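PDB 6BA9: iron aquisition yersiniabactin synthesis enzyme, YbtT from Escherichia coli, which acts as a low-specificity type II thioesterase that maintains production of the metallophore yersiniabactin in its NRPS/PKS pathway. Local coordinates for residues A1-A9 with L43-L54; A29-L38 with P229-F237. The protein carries 1 engineered substitution. All coordinates share one frame; numbering follows the deposited sequence.

Interaction 1. Residues A1-A9 with L43-L54; sequences AMCIPLWPA and LSLVTWPGRDRL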
loop_
_atom_site.group_PDB
_atom_site.type_symbol
_atom_site.label_atom_id
_atom_site.label_comp_id
_atom_site.label_asym_id
_atom_site.label_seq_id
_atom_site.Cartn_x
_atom_site.Cartn_y
_atom_site.Cartn_z
ATOM N N ALA A 1 9.411 -6.377 -14.227
ATOM C CA ALA A 1 8.642 -5.236 -13.726
ATOM C C ALA A 1 7.969 -5.598 -12.411
ATOM O O ALA A 1 7.585 -6.754 -12.185
ATOM C CB ALA A 1 7.597 -4.822 -14.738
ATOM N N MET A 2 7.811 -4.596 -11.540
ATOM C CA MET A 2 7.062 -4.800 -10.309
ATOM C C MET A 2 5.557 -4.764 -10.541
ATOM O O MET A 2 4.814 -5.473 -9.851
ATOM C CB MET A 2 7.386 -3.696 -9.288
ATOM C CG MET A 2 8.799 -3.660 -8.780
ATOM S SD MET A 2 9.013 -2.156 -7.789
ATOM C CE MET A 2 8.614 -2.790 -6.183
ATOM N N CYS A 3 5.080 -3.952 -11.476
ATOM C CA CYS A 3 3.645 -3.759 -11.662
ATOM C C CYS A 3 3.050 -4.840 -12.561
ATOM O O CYS A 3 3.607 -5.166 -13.616
ATOM C CB CYS A 3 3.365 -2.391 -12.270
ATOM S SG CYS A 3 3.746 -1.029 -11.148
ATOM N N ILE A 4 1.921 -5.395 -12.129
ATOM C CA ILE A 4 1.130 -6.317 -12.952
ATOM C C ILE A 4 -0.245 -5.695 -13.186
ATOM O O ILE A 4 -0.854 -5.150 -12.255
ATOM C CB ILE A 4 1.042 -7.720 -12.329
ATOM C CG1 ILE A 4 0.356 -7.691 -10.974
ATOM C CG2 ILE A 4 2.423 -8.328 -12.181
ATOM C CD1 ILE A 4 0.103 -9.085 -10.353
ATOM N N PRO A 5 -0.787 -5.784 -14.398
ATOM C CA PRO A 5 -2.098 -5.189 -14.673
ATOM C C PRO A 5 -3.227 -6.036 -14.107
ATOM O O PRO A 5 -3.224 -7.264 -14.232
ATOM C CB PRO A 5 -2.148 -5.170 -16.208
ATOM C CG PRO A 5 -1.293 -6.311 -16.610
ATOM C CD PRO A 5 -0.174 -6.364 -15.606
ATOM N N LEU A 6 -4.195 -5.376 -13.462
ATOM C CA LEU A 6 -5.414 -6.031 -12.992
ATOM C C LEU A 6 -6.632 -5.630 -13.807
ATOM O O LEU A 6 -7.444 -6.492 -14.173
ATOM C CB LEU A 6 -5.684 -5.728 -11.512
ATOM C CG LEU A 6 -4.640 -6.156 -10.471
ATOM C CD1 LEU A 6 -5.125 -5.894 -9.062
ATOM C CD2 LEU A 6 -4.267 -7.623 -10.628
ATOM N N TRP A 7 -6.793 -4.340 -14.087
ATOM C CA TRP A 7 -7.855 -3.847 -14.962
ATOM C C TRP A 7 -7.253 -3.038 -16.097
ATOM O O TRP A 7 -6.357 -2.217 -15.869
ATOM C CB TRP A 7 -8.842 -2.886 -14.269
ATOM C CG TRP A 7 -9.522 -3.343 -13.045
ATOM C CD1 TRP A 7 -9.756 -4.627 -12.640
ATOM C CD2 TRP A 7 -10.059 -2.501 -12.031
ATOM N NE1 TRP A 7 -10.403 -4.624 -11.437
ATOM C CE2 TRP A 7 -10.600 -3.329 -11.038
ATOM C CE3 TRP A 7 -10.136 -1.116 -11.871
ATOM C CZ2 TRP A 7 -11.208 -2.824 -9.897
ATOM C CZ3 TRP A 7 -10.725 -0.616 -10.734
ATOM C CH2 TRP A 7 -11.264 -1.469 -9.762
ATOM N N PRO A 8 -7.773 -3.174 -17.309
ATOM C CA PRO A 8 -7.462 -2.205 -18.349
ATOM C C PRO A 8 -8.365 -0.993 -18.188
ATOM O O PRO A 8 -9.437 -1.060 -17.580
ATOM C CB PRO A 8 -7.824 -2.975 -19.621
ATOM C CG PRO A 8 -9.016 -3.754 -19.197
ATOM C CD PRO A 8 -8.777 -4.155 -17.765
ATOM N N ALA A 9 -7.913 0.136 -18.721
ATOM C CA ALA A 9 -8.781 1.295 -18.754
ATOM C C ALA A 9 -9.997 0.984 -19.617
ATOM O O ALA A 9 -9.922 0.207 -20.575
ATOM C CB ALA A 9 -8.038 2.497 -19.336
ATOM N N LEU A 43 -5.869 -0.263 -13.656
ATOM C CA LEU A 43 -5.465 -0.619 -12.304
ATOM C C LEU A 43 -4.331 -1.626 -12.379
ATOM O O LEU A 43 -4.457 -2.666 -13.038
ATOM C CB LEU A 43 -6.607 -1.255 -11.523
ATOM C CG LEU A 43 -6.286 -1.804 -10.129
ATOM C CD1 LEU A 43 -5.836 -0.708 -9.157
ATOM C CD2 LEU A 43 -7.504 -2.513 -9.546
ATOM N N SER A 44 -3.230 -1.319 -11.703
ATOM C CA SER A 44 -2.107 -2.239 -11.595
ATOM C C SER A 44 -1.769 -2.456 -10.132
ATOM O O SER A 44 -1.993 -1.576 -9.291
ATOM C CB SER A 44 -0.896 -1.715 -12.335
ATOM O OG SER A 44 -1.171 -1.520 -13.726
ATOM N N LEU A 45 -1.218 -3.637 -9.844
ATOM C CA LEU A 45 -0.790 -4.032 -8.510
ATOM C C LEU A 45 0.729 -4.163 -8.504
ATOM O O LEU A 45 1.320 -4.745 -9.427
ATOM C CB LEU A 45 -1.414 -5.388 -8.131
ATOM C CG LEU A 45 -1.089 -5.921 -6.737
ATOM C CD1 LEU A 45 -1.733 -5.091 -5.650
ATOM C CD2 LEU A 45 -1.528 -7.392 -6.635
ATOM N N VAL A 46 1.353 -3.633 -7.464
ATOM C CA VAL A 46 2.804 -3.704 -7.291
ATOM C C VAL A 46 3.155 -5.015 -6.589
ATOM O O VAL A 46 2.545 -5.364 -5.574
ATOM C CB VAL A 46 3.309 -2.502 -6.478
ATOM C CG1 VAL A 46 4.821 -2.553 -6.323
ATOM C CG2 VAL A 46 2.906 -1.200 -7.138
ATOM N N THR A 47 4.141 -5.734 -7.124
ATOM C CA THR A 47 4.657 -6.962 -6.522
ATOM C C THR A 47 5.924 -6.652 -5.740
ATOM O O THR A 47 6.867 -6.084 -6.299
ATOM C CB THR A 47 5.035 -7.957 -7.618
ATOM O OG1 THR A 47 3.950 -8.137 -8.528
ATOM C CG2 THR A 47 5.436 -9.287 -7.030
ATOM N N TRP A 48 5.965 -7.044 -4.475
ATOM C CA TRP A 48 7.205 -6.953 -3.719
ATOM C C TRP A 48 8.173 -8.051 -4.173
ATOM O O TRP A 48 7.770 -9.215 -4.327
ATOM C CB TRP A 48 6.943 -7.113 -2.228
ATOM C CG TRP A 48 6.018 -6.114 -1.549
ATOM C CD1 TRP A 48 5.235 -6.382 -0.471
ATOM C CD2 TRP A 48 5.807 -4.717 -1.865
ATOM N NE1 TRP A 48 4.552 -5.254 -0.079
ATOM C CE2 TRP A 48 4.870 -4.227 -0.919
ATOM C CE3 TRP A 48 6.294 -3.843 -2.839
ATOM C CZ2 TRP A 48 4.420 -2.916 -0.916
ATOM C CZ3 TRP A 48 5.837 -2.526 -2.833
ATOM C CH2 TRP A 48 4.905 -2.085 -1.866
ATOM N N PRO A 49 9.437 -7.729 -4.424
ATOM C CA PRO A 49 10.406 -8.772 -4.771
ATOM C C PRO A 49 10.349 -9.951 -3.804
ATOM O O PRO A 49 10.102 -9.805 -2.594
ATOM C CB PRO A 49 11.744 -8.027 -4.714
ATOM C CG PRO A 49 11.383 -6.623 -5.120
ATOM C CD PRO A 49 10.027 -6.382 -4.511
ATOM N N GLY A 50 10.518 -11.143 -4.377
ATOM C CA GLY A 50 10.583 -12.380 -3.632
ATOM C C GLY A 50 9.402 -13.303 -3.828
ATOM O O GLY A 50 9.399 -14.398 -3.247
ATOM N N ARG A 51 8.383 -12.897 -4.578
ATOM C CA ARG A 51 7.197 -13.715 -4.761
ATOM C C ARG A 51 6.625 -13.453 -6.142
ATOM O O ARG A 51 7.028 -12.514 -6.840
ATOM C CB ARG A 51 6.141 -13.397 -3.700
ATOM C CG ARG A 51 5.505 -12.011 -3.871
ATOM C CD ARG A 51 5.272 -11.284 -2.528
ATOM N NE ARG A 51 6.533 -10.790 -1.964
ATOM C CZ ARG A 51 6.672 -10.292 -0.740
ATOM N NH1 ARG A 51 5.629 -10.237 0.093
ATOM N NH2 ARG A 51 7.860 -9.880 -0.340
ATOM N N ASP A 52 5.633 -14.258 -6.507
ATOM C CA ASP A 52 4.922 -14.122 -7.791
ATOM C C ASP A 52 5.959 -14.168 -8.916
ATOM O O ASP A 52 6.857 -15.021 -8.860
ATOM C CB ASP A 52 4.000 -12.915 -7.774
ATOM C CG ASP A 52 2.908 -13.014 -6.725
ATOM O OD1 ASP A 52 2.557 -14.124 -6.260
ATOM O OD2 ASP A 52 2.392 -11.941 -6.334
ATOM N N ARG A 53 5.907 -13.276 -9.905
ATOM C CA ARG A 53 6.873 -13.314 -11.004
ATOM C C ARG A 53 8.270 -12.908 -10.566
ATOM O O ARG A 53 9.206 -13.006 -11.369
ATOM C CB ARG A 53 6.424 -12.370 -12.128
ATOM C CG ARG A 53 5.093 -12.743 -12.709
ATOM C CD ARG A 53 4.587 -11.692 -13.681
ATOM N NE ARG A 53 3.265 -12.057 -14.177
ATOM C CZ ARG A 53 2.532 -11.318 -15.003
ATOM N NH1 ARG A 53 2.983 -10.147 -15.449
ATOM N NH2 ARG A 53 1.339 -11.757 -15.383
ATOM N N LEU A 54 8.425 -12.407 -9.336
ATOM C CA LEU A 54 9.694 -11.948 -8.795
ATOM C C LEU A 54 10.240 -12.901 -7.741
ATOM O O LEU A 54 11.055 -12.509 -6.898
ATOM C CB LEU A 54 9.555 -10.545 -8.209
ATOM C CG LEU A 54 9.046 -9.482 -9.193
ATOM C CD1 LEU A 54 9.056 -8.109 -8.512
ATOM C CD2 LEU A 54 9.820 -9.424 -10.504
HETATM O O HOH W 1 4.776 -7.778 -14.464
HETATM O O HOH W 2 -3.472 -2.045 -15.821
#
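Leu43 CG, anti to its own backbone nitrogen (chi1 174°), carries the branch toward Trp7, and chi2 (63°) turns CD2 onto the face of the Trp7 six-membered ring; Trp7 CG lies beside its backbone nitrogen (chi1 -55°). The methyl is 3.5 Å from the ring centroid, over its centre, a square CH-pi contact, while the indole NE1 donates to the carbonyl of Trp33.

The backbones pair antiparallel. Ile4 N reaches Leu45 O at 2.8 Å, and Leu45 N returns a bond to Ile4 O. Past Pro5 the register slips: Leu6 N (2.8 Å) and Trp7 N (3.1 Å) both converge on Leu43 O, forming a classic beta bulge. At the other end Thr47 N donates to Met2 O at 2.8 Å. The Met2 chain bends at its thioether, setting CE 3.8 Å from Val46 CG1 and at the edge of the Trp48 ring. Ile4 CG2 lies over one face of the Arg53 guanidinium, 3.8 Å from NH1, and a water links that nitrogen to Cys3 O.

Strand 3-7 is an edge strand and the only antiparallel one in an otherwise parallel sheet, consistent with the alpha/beta-hydrolase fold of the thioesterase family.

Interaction 2. Residues A29-L38 with P229-F237; sequences AFRHWQAEQL and PIQQARSFF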
loop_
_atom_site.group_PDB
_atom_site.type_symbol
_atom_site.label_atom_id
_atom_site.label_comp_id
_atom_site.label_asym_id
_atom_site.label_seq_id
_atom_site.Cartn_x
_atom_site.Cartn_y
_atom_site.Cartn_z
ATOM N N ALA A 29 -3.954 -12.275 -3.063
ATOM C CA ALA A 29 -4.764 -11.560 -2.085
ATOM C C ALA A 29 -5.746 -10.599 -2.741
ATOM O O ALA A 29 -6.757 -10.252 -2.120
ATOM C CB ALA A 29 -3.850 -10.816 -1.107
ATOM N N PHE A 30 -5.489 -10.196 -3.986
ATOM C CA PHE A 30 -6.272 -9.195 -4.703
ATOM C C PHE A 30 -7.117 -9.803 -5.821
ATOM O O PHE A 30 -7.646 -9.079 -6.674
ATOM C CB PHE A 30 -5.351 -8.072 -5.204
ATOM C CG PHE A 30 -4.757 -7.270 -4.095
ATOM C CD1 PHE A 30 -3.604 -7.684 -3.458
ATOM C CD2 PHE A 30 -5.372 -6.111 -3.651
ATOM C CE1 PHE A 30 -3.082 -6.967 -2.414
ATOM C CE2 PHE A 30 -4.837 -5.384 -2.595
ATOM C CZ PHE A 30 -3.688 -5.827 -1.980
ATOM N N ARG A 31 -7.295 -11.125 -5.809
ATOM C CA ARG A 31 -8.063 -11.778 -6.862
ATOM C C ARG A 31 -9.492 -11.245 -6.934
ATOM O O ARG A 31 -10.058 -11.140 -8.024
ATOM C CB ARG A 31 -8.061 -13.288 -6.619
ATOM C CG ARG A 31 -8.785 -14.105 -7.677
ATOM C CD ARG A 31 -8.646 -15.602 -7.419
ATOM N NE ARG A 31 -7.271 -15.948 -7.066
ATOM C CZ ARG A 31 -6.320 -16.277 -7.936
ATOM N NH1 ARG A 31 -6.578 -16.324 -9.242
ATOM N NH2 ARG A 31 -5.102 -16.564 -7.494
ATOM N N HIS A 32 -10.092 -10.916 -5.788
ATOM C CA HIS A 32 -11.456 -10.391 -5.792
ATOM C C HIS A 32 -11.565 -9.117 -6.624
ATOM O O HIS A 32 -12.595 -8.874 -7.271
ATOM C CB HIS A 32 -11.937 -10.149 -4.362
ATOM C CG HIS A 32 -13.296 -9.524 -4.284
ATOM N ND1 HIS A 32 -14.423 -10.137 -4.788
ATOM C CD2 HIS A 32 -13.709 -8.342 -3.767
ATOM C CE1 HIS A 32 -15.472 -9.360 -4.589
ATOM N NE2 HIS A 32 -15.067 -8.265 -3.968
ATOM N N TRP A 33 -10.513 -8.298 -6.637
ATOM C CA TRP A 33 -10.528 -7.114 -7.492
ATOM C C TRP A 33 -10.592 -7.480 -8.967
ATOM O O TRP A 33 -11.158 -6.734 -9.770
ATOM C CB TRP A 33 -9.288 -6.256 -7.234
ATOM C CG TRP A 33 -9.311 -5.454 -5.978
ATOM C CD1 TRP A 33 -10.244 -5.470 -4.991
ATOM C CD2 TRP A 33 -8.329 -4.496 -5.586
ATOM N NE1 TRP A 33 -9.911 -4.578 -4.000
ATOM C CE2 TRP A 33 -8.735 -3.958 -4.353
ATOM C CE3 TRP A 33 -7.147 -4.031 -6.169
ATOM C CZ2 TRP A 33 -7.999 -2.979 -3.688
ATOM C CZ3 TRP A 33 -6.425 -3.067 -5.515
ATOM C CH2 TRP A 33 -6.852 -2.544 -4.292
ATOM N N GLN A 34 -10.009 -8.610 -9.352
ATOM C CA GLN A 34 -10.089 -9.046 -10.742
ATOM C C GLN A 34 -11.452 -9.612 -11.105
ATOM O O GLN A 34 -11.773 -9.701 -12.296
ATOM C CB GLN A 34 -9.016 -10.093 -11.022
ATOM C CG GLN A 34 -7.625 -9.550 -10.884
ATOM C CD GLN A 34 -6.567 -10.602 -11.128
ATOM O OE1 GLN A 34 -6.168 -11.326 -10.212
ATOM N NE2 GLN A 34 -6.110 -10.700 -12.373
ATOM N N ALA A 35 -12.263 -9.999 -10.123
ATOM C CA ALA A 35 -13.581 -10.532 -10.434
ATOM C C ALA A 35 -14.464 -9.490 -11.098
ATOM O O ALA A 35 -15.426 -9.849 -11.783
ATOM C CB ALA A 35 -14.269 -11.030 -9.162
ATOM N N GLU A 36 -14.165 -8.203 -10.910
ATOM C CA GLU A 36 -15.076 -7.171 -11.379
ATOM C C GLU A 36 -14.415 -5.796 -11.362
ATOM O O GLU A 36 -13.902 -5.371 -10.328
ATOM C CB GLU A 36 -16.310 -7.162 -10.481
ATOM C CG GLU A 36 -17.353 -6.135 -10.868
ATOM C CD GLU A 36 -18.572 -6.147 -9.959
ATOM O OE1 GLU A 36 -19.587 -5.524 -10.332
ATOM O OE2 GLU A 36 -18.518 -6.767 -8.865
ATOM N N GLN A 37 -14.451 -5.094 -12.488
ATOM C CA GLN A 37 -13.888 -3.753 -12.581
ATOM C C GLN A 37 -14.837 -2.744 -11.940
ATOM O O GLN A 37 -15.996 -2.612 -12.357
ATOM C CB GLN A 37 -13.609 -3.410 -14.040
ATOM C CG GLN A 37 -13.027 -2.036 -14.247
ATOM C CD GLN A 37 -12.217 -1.924 -15.521
ATOM O OE1 GLN A 37 -12.148 -2.860 -16.321
ATOM N NE2 GLN A 37 -11.584 -0.783 -15.711
ATOM N N LEU A 38 -14.352 -2.027 -10.926
ATOM C CA LEU A 38 -15.193 -1.146 -10.128
ATOM C C LEU A 38 -15.006 0.338 -10.433
ATOM O O LEU A 38 -15.696 1.179 -9.836
ATOM C CB LEU A 38 -14.955 -1.405 -8.643
ATOM C CG LEU A 38 -15.298 -2.833 -8.221
ATOM C CD1 LEU A 38 -14.898 -3.136 -6.790
ATOM C CD2 LEU A 38 -16.801 -3.077 -8.373
ATOM N N PRO A 229 -9.991 -2.900 2.022
ATOM C CA PRO A 229 -9.797 -2.631 0.583
ATOM C C PRO A 229 -10.269 -3.766 -0.305
ATOM O O PRO A 229 -10.684 -3.532 -1.452
ATOM C CB PRO A 229 -8.290 -2.383 0.454
ATOM C CG PRO A 229 -7.903 -1.864 1.813
ATOM C CD PRO A 229 -8.738 -2.702 2.778
ATOM N N ILE A 230 -10.183 -4.991 0.199
ATOM C CA ILE A 230 -10.591 -6.191 -0.526
ATOM C C ILE A 230 -12.021 -6.576 -0.184
ATOM O O ILE A 230 -12.858 -6.734 -1.069
ATOM C CB ILE A 230 -9.592 -7.328 -0.225
ATOM C CG1 ILE A 230 -8.214 -6.959 -0.799
ATOM C CG2 ILE A 230 -10.089 -8.647 -0.798
ATOM C CD1 ILE A 230 -7.065 -7.754 -0.173
ATOM N N GLN A 231 -12.326 -6.674 1.105
ATOM C CA GLN A 231 -13.647 -7.122 1.538
ATOM C C GLN A 231 -14.727 -6.074 1.294
ATOM O O GLN A 231 -15.906 -6.429 1.159
ATOM C CB GLN A 231 -13.590 -7.496 3.015
ATOM C CG GLN A 231 -12.533 -8.547 3.341
ATOM C CD GLN A 231 -12.910 -9.903 2.808
ATOM O OE1 GLN A 231 -14.057 -10.324 2.935
ATOM N NE2 GLN A 231 -11.959 -10.592 2.190
ATOM N N GLN A 232 -14.362 -4.793 1.261
ATOM C CA GLN A 232 -15.282 -3.701 0.977
ATOM C C GLN A 232 -14.758 -2.911 -0.222
ATOM O O GLN A 232 -14.721 -1.678 -0.214
ATOM C CB GLN A 232 -15.433 -2.813 2.214
ATOM C CG GLN A 232 -15.995 -3.529 3.447
ATOM C CD GLN A 232 -17.360 -4.104 3.220
ATOM O OE1 GLN A 232 -18.170 -3.554 2.473
ATOM N NE2 GLN A 232 -17.634 -5.228 3.873
ATOM N N ALA A 233 -14.383 -3.643 -1.269
ATOM C CA ALA A 233 -13.810 -3.038 -2.471
ATOM C C ALA A 233 -14.705 -1.947 -3.052
ATOM O O ALA A 233 -14.215 -0.923 -3.528
ATOM C CB ALA A 233 -13.556 -4.117 -3.513
ATOM N N ARG A 234 -16.025 -2.163 -3.058
ATOM C CA ARG A 234 -16.914 -1.162 -3.636
ATOM C C ARG A 234 -16.788 0.173 -2.907
ATOM O O ARG A 234 -16.685 1.226 -3.540
ATOM C CB ARG A 234 -18.357 -1.670 -3.648
ATOM C CG ARG A 234 -18.549 -2.827 -4.613
ATOM C CD ARG A 234 -20.004 -3.225 -4.810
ATOM N NE ARG A 234 -20.085 -4.580 -5.348
ATOM C CZ ARG A 234 -20.133 -4.892 -6.641
ATOM N NH1 ARG A 234 -20.135 -3.951 -7.581
ATOM N NH2 ARG A 234 -20.189 -6.171 -6.996
ATOM N N SER A 235 -16.759 0.145 -1.569
ATOM C CA SER A 235 -16.585 1.372 -0.798
ATOM C C SER A 235 -15.204 1.988 -1.032
ATOM O O SER A 235 -15.071 3.216 -1.163
ATOM C CB SER A 235 -16.793 1.076 0.687
ATOM O OG SER A 235 -18.100 0.586 0.933
ATOM N N PHE A 236 -14.165 1.148 -1.067
ATOM C CA PHE A 236 -12.795 1.624 -1.267
ATOM C C PHE A 236 -12.666 2.376 -2.587
ATOM O O PHE A 236 -12.209 3.523 -2.624
ATOM C CB PHE A 236 -11.874 0.396 -1.205
ATOM C CG PHE A 236 -10.388 0.687 -1.314
ATOM C CD1 PHE A 236 -9.666 1.145 -0.224
ATOM C CD2 PHE A 236 -9.703 0.415 -2.498
ATOM C CE1 PHE A 236 -8.305 1.363 -0.328
ATOM C CE2 PHE A 236 -8.342 0.641 -2.602
ATOM C CZ PHE A 236 -7.649 1.117 -1.518
ATOM N N PHE A 237 -13.087 1.757 -3.686
ATOM C CA PHE A 237 -12.981 2.432 -4.977
ATOM C C PHE A 237 -13.914 3.625 -5.093
ATOM O O PHE A 237 -13.540 4.620 -5.715
ATOM C CB PHE A 237 -13.128 1.449 -6.138
ATOM C CG PHE A 237 -11.939 0.533 -6.265
ATOM C CD1 PHE A 237 -10.733 1.016 -6.757
ATOM C CD2 PHE A 237 -12.007 -0.778 -5.855
ATOM C CE1 PHE A 237 -9.628 0.190 -6.855
ATOM C CE2 PHE A 237 -10.919 -1.601 -5.951
ATOM C CZ PHE A 237 -9.720 -1.114 -6.450
HETATM O O HOH W 3 -15.490 -6.591 -1.847
#
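Trp33 drives its indole as a knob into the hole formed by Ile230, Ala233, Phe236 and Phe237. Its NE1 donates to Pro229 O at 2.9 Å; the oxygen lies in the plane of the indole, although the donor stands above the carbonyl plane. Phe237 turns its edge to one face of the six-membered ring in a T-shaped pair, with centroids 4.8 Å apart and planes at 67°. A bond at its edge and a ring on its face together fix how the indole is rotated.

The opposite face of Trp33 takes Phe30 CD2, and Ile230 CD1 in turn lies over a face of the Phe30 ring, 4.2 Å from its centroid. Beside this, Leu38 CD1 packs against Ala233 CB (3.7 Å) and Phe237 CD2 (3.8 Å). Toward the surface, extended Glu36, CG anti to the backbone nitrogen (chi1 -179°), carries its carboxylate to Arg234 in a salt bridge, planes 73° apart: Arg234 NH1 meets Glu36 OE1 at 3.2 Å from above the carboxylate plane, and the bond from NH2 to OE2, at 2.6 Å, is weak in angle. A water joins His32 NE2 to Ile230 O and Ala233 N, bridging the break between helices 228-231 and 233-243.

Behind this shell, Pro229 CB sits over the centre of the Phe236 ring, and Phe236 CD2 over that of Phe237. The short, weakly bonded helix 31-34 and the start of helix 233-243 lie together against the sheet, where Trp33 and Phe237 both touch Leu43 of strand 42-46, Phe30 touches Leu45, and Phe237 reaches Leu17 of strand 16-20.

How the interactions relate
Interaction 1 is sheet edge, held mainly by backbone hydrogen bonds between two strands; interaction 2 joins helical pieces by aromatic packing, with one indole bond and a salt bridge on the solvent side. Both are partly buried; in each an exposed arginine lies at the outside (Arg53, Arg234), while Leu43 and Trp33 are buried. They meet chiefly at Trp7, whose CH2 packs against Leu38 N at 3.3 Å and whose ring touches Phe237; Leu6 also packs against Trp33. Gln37 NE2 adds a probable hydrogen bond to Pro8 O. Leu43 serves both, as strand partner in the first and by touching Trp33 and Phe237 in the second. The contacts interlock in sequence: segment 29-38 leads into strand 42-46.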